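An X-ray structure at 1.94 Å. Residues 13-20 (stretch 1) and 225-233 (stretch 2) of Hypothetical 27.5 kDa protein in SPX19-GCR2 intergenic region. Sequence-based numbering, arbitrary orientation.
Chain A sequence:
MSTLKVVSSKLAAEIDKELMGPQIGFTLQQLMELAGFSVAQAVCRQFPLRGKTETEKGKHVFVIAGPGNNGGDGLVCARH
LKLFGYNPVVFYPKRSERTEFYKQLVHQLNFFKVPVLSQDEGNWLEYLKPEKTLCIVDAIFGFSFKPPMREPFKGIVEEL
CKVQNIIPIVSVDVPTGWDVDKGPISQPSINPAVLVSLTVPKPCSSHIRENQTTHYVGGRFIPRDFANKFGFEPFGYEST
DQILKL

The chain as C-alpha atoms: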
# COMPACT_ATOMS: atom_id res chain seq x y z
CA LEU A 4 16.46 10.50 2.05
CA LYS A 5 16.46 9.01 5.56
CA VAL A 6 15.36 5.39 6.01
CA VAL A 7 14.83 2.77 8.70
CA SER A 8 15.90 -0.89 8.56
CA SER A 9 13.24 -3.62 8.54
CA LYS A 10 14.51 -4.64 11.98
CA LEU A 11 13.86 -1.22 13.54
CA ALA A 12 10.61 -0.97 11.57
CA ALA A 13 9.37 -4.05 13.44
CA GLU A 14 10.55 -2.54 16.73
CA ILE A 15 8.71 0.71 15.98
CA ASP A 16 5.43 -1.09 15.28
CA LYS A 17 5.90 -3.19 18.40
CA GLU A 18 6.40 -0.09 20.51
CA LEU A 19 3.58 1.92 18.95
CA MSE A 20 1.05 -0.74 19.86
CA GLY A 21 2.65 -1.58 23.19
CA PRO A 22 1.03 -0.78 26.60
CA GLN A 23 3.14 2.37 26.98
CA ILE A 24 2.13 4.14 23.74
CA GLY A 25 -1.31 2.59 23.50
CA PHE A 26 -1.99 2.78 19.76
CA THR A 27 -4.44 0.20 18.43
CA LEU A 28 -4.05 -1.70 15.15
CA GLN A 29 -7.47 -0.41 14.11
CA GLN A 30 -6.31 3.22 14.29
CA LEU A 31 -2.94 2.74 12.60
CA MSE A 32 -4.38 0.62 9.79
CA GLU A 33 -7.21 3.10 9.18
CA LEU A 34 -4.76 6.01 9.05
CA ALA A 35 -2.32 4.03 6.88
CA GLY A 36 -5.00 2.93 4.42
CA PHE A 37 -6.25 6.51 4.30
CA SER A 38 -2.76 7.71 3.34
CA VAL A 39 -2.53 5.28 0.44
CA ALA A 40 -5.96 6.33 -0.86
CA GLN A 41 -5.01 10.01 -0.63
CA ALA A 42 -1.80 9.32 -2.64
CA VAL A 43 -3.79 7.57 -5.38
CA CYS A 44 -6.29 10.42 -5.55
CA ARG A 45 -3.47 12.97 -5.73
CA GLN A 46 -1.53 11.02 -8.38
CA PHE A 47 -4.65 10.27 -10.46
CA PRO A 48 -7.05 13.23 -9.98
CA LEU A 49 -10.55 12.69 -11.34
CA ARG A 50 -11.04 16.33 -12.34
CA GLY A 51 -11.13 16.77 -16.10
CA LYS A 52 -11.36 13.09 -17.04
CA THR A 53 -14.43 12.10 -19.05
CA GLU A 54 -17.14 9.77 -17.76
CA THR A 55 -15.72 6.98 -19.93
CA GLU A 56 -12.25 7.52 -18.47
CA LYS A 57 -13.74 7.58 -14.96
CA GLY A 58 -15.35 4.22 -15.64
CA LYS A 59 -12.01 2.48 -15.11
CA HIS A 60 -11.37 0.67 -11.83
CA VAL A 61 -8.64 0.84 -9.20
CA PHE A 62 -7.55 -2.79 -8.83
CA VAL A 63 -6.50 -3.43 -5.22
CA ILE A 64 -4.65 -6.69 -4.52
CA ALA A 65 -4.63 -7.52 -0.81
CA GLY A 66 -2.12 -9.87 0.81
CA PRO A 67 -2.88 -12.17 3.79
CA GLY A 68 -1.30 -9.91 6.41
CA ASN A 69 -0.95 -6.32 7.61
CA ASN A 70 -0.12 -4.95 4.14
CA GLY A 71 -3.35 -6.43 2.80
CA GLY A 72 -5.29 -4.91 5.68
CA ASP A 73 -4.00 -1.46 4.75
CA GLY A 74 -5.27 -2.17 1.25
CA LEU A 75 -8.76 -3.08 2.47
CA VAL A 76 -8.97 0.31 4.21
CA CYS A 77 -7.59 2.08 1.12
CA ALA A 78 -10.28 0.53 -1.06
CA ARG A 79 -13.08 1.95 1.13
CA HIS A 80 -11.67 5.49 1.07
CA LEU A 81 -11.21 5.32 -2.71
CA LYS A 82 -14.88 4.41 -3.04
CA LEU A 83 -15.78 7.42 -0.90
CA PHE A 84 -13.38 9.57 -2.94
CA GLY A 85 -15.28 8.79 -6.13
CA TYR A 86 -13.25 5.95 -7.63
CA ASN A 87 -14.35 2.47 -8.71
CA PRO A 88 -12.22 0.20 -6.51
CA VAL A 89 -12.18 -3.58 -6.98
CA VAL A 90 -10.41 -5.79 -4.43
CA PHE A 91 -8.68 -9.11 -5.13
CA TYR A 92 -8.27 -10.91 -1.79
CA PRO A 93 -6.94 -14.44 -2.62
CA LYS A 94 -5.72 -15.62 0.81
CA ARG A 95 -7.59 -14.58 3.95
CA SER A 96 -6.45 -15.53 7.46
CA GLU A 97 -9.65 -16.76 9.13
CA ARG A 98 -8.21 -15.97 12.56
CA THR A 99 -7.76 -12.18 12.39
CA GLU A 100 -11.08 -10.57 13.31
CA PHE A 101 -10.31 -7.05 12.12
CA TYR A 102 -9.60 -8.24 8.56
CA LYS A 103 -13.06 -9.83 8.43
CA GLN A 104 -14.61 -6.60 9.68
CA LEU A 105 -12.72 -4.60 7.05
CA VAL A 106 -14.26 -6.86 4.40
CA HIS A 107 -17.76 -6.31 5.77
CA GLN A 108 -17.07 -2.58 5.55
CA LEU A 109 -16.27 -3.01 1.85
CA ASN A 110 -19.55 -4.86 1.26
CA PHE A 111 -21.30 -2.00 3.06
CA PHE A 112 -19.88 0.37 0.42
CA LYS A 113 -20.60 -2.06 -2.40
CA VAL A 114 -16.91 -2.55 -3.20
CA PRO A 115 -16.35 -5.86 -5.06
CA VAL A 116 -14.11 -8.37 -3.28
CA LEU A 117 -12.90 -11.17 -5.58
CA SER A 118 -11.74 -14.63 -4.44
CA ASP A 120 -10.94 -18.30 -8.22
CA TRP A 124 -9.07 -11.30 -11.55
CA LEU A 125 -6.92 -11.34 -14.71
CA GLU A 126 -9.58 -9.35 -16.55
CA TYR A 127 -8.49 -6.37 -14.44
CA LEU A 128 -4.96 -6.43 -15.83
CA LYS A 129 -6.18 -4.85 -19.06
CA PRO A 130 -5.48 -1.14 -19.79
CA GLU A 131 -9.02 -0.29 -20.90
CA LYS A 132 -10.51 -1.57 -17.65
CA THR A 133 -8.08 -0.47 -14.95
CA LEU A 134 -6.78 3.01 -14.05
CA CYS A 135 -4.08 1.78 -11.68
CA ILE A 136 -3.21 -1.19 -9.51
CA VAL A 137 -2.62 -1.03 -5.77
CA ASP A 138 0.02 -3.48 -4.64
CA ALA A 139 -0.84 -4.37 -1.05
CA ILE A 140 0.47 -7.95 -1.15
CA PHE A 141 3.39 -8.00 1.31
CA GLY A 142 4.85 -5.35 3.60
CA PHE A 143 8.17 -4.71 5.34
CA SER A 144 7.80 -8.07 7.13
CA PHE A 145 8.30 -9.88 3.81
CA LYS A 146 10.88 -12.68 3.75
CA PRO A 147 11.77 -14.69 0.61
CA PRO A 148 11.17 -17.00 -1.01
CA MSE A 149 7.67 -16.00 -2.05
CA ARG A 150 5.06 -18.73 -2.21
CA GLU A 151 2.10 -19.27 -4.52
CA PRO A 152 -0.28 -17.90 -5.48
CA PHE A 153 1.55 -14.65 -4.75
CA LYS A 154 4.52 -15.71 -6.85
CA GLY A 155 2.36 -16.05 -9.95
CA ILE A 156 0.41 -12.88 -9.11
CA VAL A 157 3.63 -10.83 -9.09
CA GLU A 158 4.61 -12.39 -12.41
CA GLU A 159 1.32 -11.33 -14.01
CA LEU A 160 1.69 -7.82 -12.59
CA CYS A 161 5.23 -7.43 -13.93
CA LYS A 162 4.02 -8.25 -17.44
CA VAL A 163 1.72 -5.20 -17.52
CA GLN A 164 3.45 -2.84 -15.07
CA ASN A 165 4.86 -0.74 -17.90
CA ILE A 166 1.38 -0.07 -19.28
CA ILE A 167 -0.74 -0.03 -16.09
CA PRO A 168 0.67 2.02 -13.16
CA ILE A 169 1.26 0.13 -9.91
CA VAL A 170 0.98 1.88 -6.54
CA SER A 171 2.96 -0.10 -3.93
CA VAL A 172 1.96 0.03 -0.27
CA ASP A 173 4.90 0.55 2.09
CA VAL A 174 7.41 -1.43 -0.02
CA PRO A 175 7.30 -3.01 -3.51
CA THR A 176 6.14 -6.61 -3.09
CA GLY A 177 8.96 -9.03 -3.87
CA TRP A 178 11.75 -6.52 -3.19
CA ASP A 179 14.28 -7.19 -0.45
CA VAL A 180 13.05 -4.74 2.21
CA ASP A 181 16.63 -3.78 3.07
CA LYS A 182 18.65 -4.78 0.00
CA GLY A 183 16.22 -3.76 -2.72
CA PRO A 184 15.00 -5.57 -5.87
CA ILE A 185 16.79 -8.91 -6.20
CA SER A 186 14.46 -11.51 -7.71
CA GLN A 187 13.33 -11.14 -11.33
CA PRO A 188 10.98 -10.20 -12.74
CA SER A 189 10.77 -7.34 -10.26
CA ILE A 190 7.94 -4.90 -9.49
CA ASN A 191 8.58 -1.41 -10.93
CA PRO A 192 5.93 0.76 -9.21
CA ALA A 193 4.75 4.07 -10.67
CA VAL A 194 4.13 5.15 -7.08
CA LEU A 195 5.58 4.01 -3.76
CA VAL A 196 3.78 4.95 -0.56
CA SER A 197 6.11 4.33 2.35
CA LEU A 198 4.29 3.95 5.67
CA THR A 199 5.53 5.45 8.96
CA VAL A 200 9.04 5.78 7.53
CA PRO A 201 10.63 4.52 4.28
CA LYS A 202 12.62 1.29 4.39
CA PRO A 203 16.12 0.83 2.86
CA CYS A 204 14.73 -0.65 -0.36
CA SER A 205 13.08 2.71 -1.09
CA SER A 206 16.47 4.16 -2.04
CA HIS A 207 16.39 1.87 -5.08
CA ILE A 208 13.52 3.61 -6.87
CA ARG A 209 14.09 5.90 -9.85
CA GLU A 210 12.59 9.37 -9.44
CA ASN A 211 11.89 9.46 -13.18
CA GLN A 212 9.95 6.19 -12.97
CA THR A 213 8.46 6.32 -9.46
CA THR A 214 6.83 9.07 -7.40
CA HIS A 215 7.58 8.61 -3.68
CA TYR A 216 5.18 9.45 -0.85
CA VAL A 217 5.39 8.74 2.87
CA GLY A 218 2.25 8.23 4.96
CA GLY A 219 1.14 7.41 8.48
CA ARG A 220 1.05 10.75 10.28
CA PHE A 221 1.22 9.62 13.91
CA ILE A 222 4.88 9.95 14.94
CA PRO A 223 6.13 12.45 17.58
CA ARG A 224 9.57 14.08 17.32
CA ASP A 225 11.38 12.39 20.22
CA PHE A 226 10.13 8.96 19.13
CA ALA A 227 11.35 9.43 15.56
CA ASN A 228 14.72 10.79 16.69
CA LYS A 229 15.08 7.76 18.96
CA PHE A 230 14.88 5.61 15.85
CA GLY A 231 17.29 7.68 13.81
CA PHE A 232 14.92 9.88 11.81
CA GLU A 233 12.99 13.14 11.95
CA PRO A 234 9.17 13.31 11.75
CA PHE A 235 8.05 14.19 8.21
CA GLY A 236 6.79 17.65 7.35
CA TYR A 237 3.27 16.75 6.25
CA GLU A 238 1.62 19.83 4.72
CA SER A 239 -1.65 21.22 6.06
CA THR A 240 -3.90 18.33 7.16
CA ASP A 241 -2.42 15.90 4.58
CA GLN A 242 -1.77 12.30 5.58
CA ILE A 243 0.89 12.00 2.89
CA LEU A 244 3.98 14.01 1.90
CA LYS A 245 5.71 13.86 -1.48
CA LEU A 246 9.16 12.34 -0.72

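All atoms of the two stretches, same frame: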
# COMPACT_ATOMS: atom_id res chain seq x y z
N ALA A 13 10.14 -3.10 12.64
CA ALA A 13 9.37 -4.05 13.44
C ALA A 13 9.34 -3.59 14.89
O ALA A 13 8.32 -3.72 15.57
CB ALA A 13 10.00 -5.44 13.33
N GLU A 14 10.45 -3.04 15.36
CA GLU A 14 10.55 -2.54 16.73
C GLU A 14 9.62 -1.34 16.91
O GLU A 14 8.97 -1.20 17.95
CB GLU A 14 11.99 -2.12 17.04
CG GLU A 14 12.92 -3.30 17.32
CD GLU A 14 14.39 -2.89 17.36
OE1 GLU A 14 14.71 -1.85 17.97
OE2 GLU A 14 15.22 -3.63 16.79
N ILE A 15 9.57 -0.47 15.91
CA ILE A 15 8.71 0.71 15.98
C ILE A 15 7.26 0.27 16.13
O ILE A 15 6.57 0.71 17.05
CB ILE A 15 8.85 1.58 14.71
CG1 ILE A 15 10.21 2.27 14.72
CG2 ILE A 15 7.71 2.59 14.65
CD1 ILE A 15 10.54 3.05 13.46
N ASP A 16 6.80 -0.59 15.23
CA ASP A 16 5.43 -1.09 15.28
C ASP A 16 5.13 -1.74 16.62
O ASP A 16 4.05 -1.54 17.19
CB ASP A 16 5.20 -2.10 14.17
CG ASP A 16 4.51 -1.50 12.97
OD1 ASP A 16 4.76 -0.31 12.68
OD2 ASP A 16 3.72 -2.22 12.32
N LYS A 17 6.08 -2.51 17.12
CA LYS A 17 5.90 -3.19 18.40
C LYS A 17 5.72 -2.17 19.52
O LYS A 17 4.87 -2.34 20.39
CB LYS A 17 7.11 -4.08 18.71
CG LYS A 17 7.02 -4.79 20.06
CD LYS A 17 8.32 -5.52 20.39
CE LYS A 17 8.34 -5.97 21.85
NZ LYS A 17 9.61 -6.65 22.26
N GLU A 18 6.51 -1.11 19.49
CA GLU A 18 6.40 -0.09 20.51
C GLU A 18 5.13 0.72 20.39
O GLU A 18 4.45 0.98 21.39
CB GLU A 18 7.61 0.85 20.48
CG GLU A 18 8.82 0.31 21.22
CD GLU A 18 9.92 1.34 21.35
OE1 GLU A 18 9.63 2.47 21.79
OE2 GLU A 18 11.09 1.00 21.03
N LEU A 19 4.78 1.12 19.16
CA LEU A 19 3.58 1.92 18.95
C LEU A 19 2.33 1.25 19.52
O LEU A 19 1.49 1.91 20.12
CB LEU A 19 3.38 2.21 17.46
CG LEU A 19 4.36 3.20 16.84
CD1 LEU A 19 4.05 3.38 15.36
CD2 LEU A 19 4.27 4.54 17.57
N MSE A 20 2.22 -0.06 19.34
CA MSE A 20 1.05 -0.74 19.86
C MSE A 20 1.27 -1.41 21.21
O MSE A 20 0.46 -2.23 21.64
CB MSE A 20 0.51 -1.73 18.81
CG MSE A 20 -0.25 -1.00 17.71
SE MSE A 20 -0.49 -2.03 16.11
CE MSE A 20 1.31 -1.86 15.40
N ASP A 225 10.47 13.18 19.40
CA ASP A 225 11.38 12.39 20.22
C ASP A 225 11.40 10.91 19.84
O ASP A 225 12.45 10.28 19.85
CB ASP A 225 11.01 12.54 21.70
CG ASP A 225 9.65 11.97 22.02
OD1 ASP A 225 8.66 12.40 21.39
OD2 ASP A 225 9.56 11.09 22.90
N PHE A 226 10.24 10.36 19.50
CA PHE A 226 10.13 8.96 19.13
C PHE A 226 10.90 8.71 17.84
O PHE A 226 11.69 7.76 17.75
CB PHE A 226 8.66 8.57 18.92
CG PHE A 226 8.45 7.12 18.64
CD1 PHE A 226 8.60 6.17 19.65
CD2 PHE A 226 8.08 6.69 17.37
CE1 PHE A 226 8.38 4.82 19.40
CE2 PHE A 226 7.86 5.34 17.11
CZ PHE A 226 8.00 4.40 18.13
N ALA A 227 10.67 9.55 16.84
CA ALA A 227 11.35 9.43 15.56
C ALA A 227 12.86 9.53 15.76
O ALA A 227 13.61 8.66 15.33
CB ALA A 227 10.88 10.53 14.60
N ASN A 228 13.30 10.60 16.43
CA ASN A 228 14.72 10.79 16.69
C ASN A 228 15.34 9.57 17.36
O ASN A 228 16.47 9.19 17.05
CB ASN A 228 14.95 12.03 17.57
CG ASN A 228 14.61 13.33 16.85
OD1 ASN A 228 14.37 13.34 15.64
ND2 ASN A 228 14.62 14.43 17.59
N LYS A 229 14.60 8.95 18.26
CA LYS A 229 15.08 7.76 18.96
C LYS A 229 15.40 6.65 17.96
O LYS A 229 16.30 5.84 18.19
CB LYS A 229 14.02 7.25 19.94
CG LYS A 229 14.40 5.94 20.61
CD LYS A 229 13.43 5.56 21.69
CE LYS A 229 12.13 5.03 21.13
NZ LYS A 229 11.20 4.66 22.23
N PHE A 230 14.67 6.63 16.86
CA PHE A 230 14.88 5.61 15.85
C PHE A 230 15.72 6.07 14.66
O PHE A 230 15.72 5.44 13.61
CB PHE A 230 13.53 5.06 15.38
CG PHE A 230 12.94 4.04 16.31
CD1 PHE A 230 13.38 2.72 16.27
CD2 PHE A 230 11.96 4.40 17.23
CE1 PHE A 230 12.85 1.77 17.14
CE2 PHE A 230 11.42 3.45 18.10
CZ PHE A 230 11.87 2.13 18.05
N GLY A 231 16.42 7.18 14.85
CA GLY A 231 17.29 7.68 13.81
C GLY A 231 16.73 8.58 12.72
O GLY A 231 17.44 8.89 11.77
N PHE A 232 15.47 8.99 12.84
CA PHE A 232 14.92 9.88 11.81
C PHE A 232 14.13 11.03 12.40
O PHE A 232 13.87 11.08 13.59
CB PHE A 232 14.06 9.09 10.81
CG PHE A 232 12.76 8.59 11.37
CD1 PHE A 232 12.72 7.49 12.22
CD2 PHE A 232 11.56 9.20 11.02
CE1 PHE A 232 11.51 7.00 12.70
CE2 PHE A 232 10.33 8.72 11.50
CZ PHE A 232 10.31 7.62 12.34
N GLU A 233 13.76 11.98 11.54
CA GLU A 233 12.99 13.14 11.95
C GLU A 233 11.56 13.00 11.42
O GLU A 233 11.36 12.53 10.31
CB GLU A 233 13.63 14.41 11.39
CG GLU A 233 13.37 15.66 12.22
CD GLU A 233 14.16 15.66 13.51
OE1 GLU A 233 15.41 15.72 13.44
OE2 GLU A 233 13.54 15.61 14.60

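This is a side-chain contact between a helix and the end of a roughly antiparallel helix with the loop that follows it, far apart in sequence: a cluster of aliphatic and aromatic side chains with one salt bridge beside it. The N-to-C directions of the two helices make an angle of 149°, and their axes come no closer than 11.9 Å, a gap wide enough for large side chains to fill; no backbone hydrogen bond crosses it. Ile15, the residue of stretch 1 that meets three phenylalanines, is central; Phe226 belongs to the helix, Phe230 and Phe232 to the loop. Its CG1 sits over the face of Phe230, 3.4 Å from the ring centroid and only 5° off the normal, a CH-pi contact in which an aliphatic C-H group meets the pi cloud. Its CG2 lies 3.7 Å from CE2 of Phe226, at that ring's edge, and its CD1 reaches to 4.1 Å from CE1 of Phe232. A branched, wholly apolar side chain suits this buried spot. Leu19, one turn on, adds its CD2 at 3.7 Å from Phe226 CE2.

The CA-to-CB bond of Glu18 points toward stretch 2, and its carboxylate has two roles. Its OE1 accepts a hydrogen bond from Lys229 NZ at 2.7 Å, within a salt bridge that the long lysine chain can reach from its exposed position. Its carboxylate also meets aromatic edges, where ring hydrogens carry slight positive charge: OE1 is 3.6 Å from Phe226 CE1, and OE2 is 3.3 Å from Phe230 CZ.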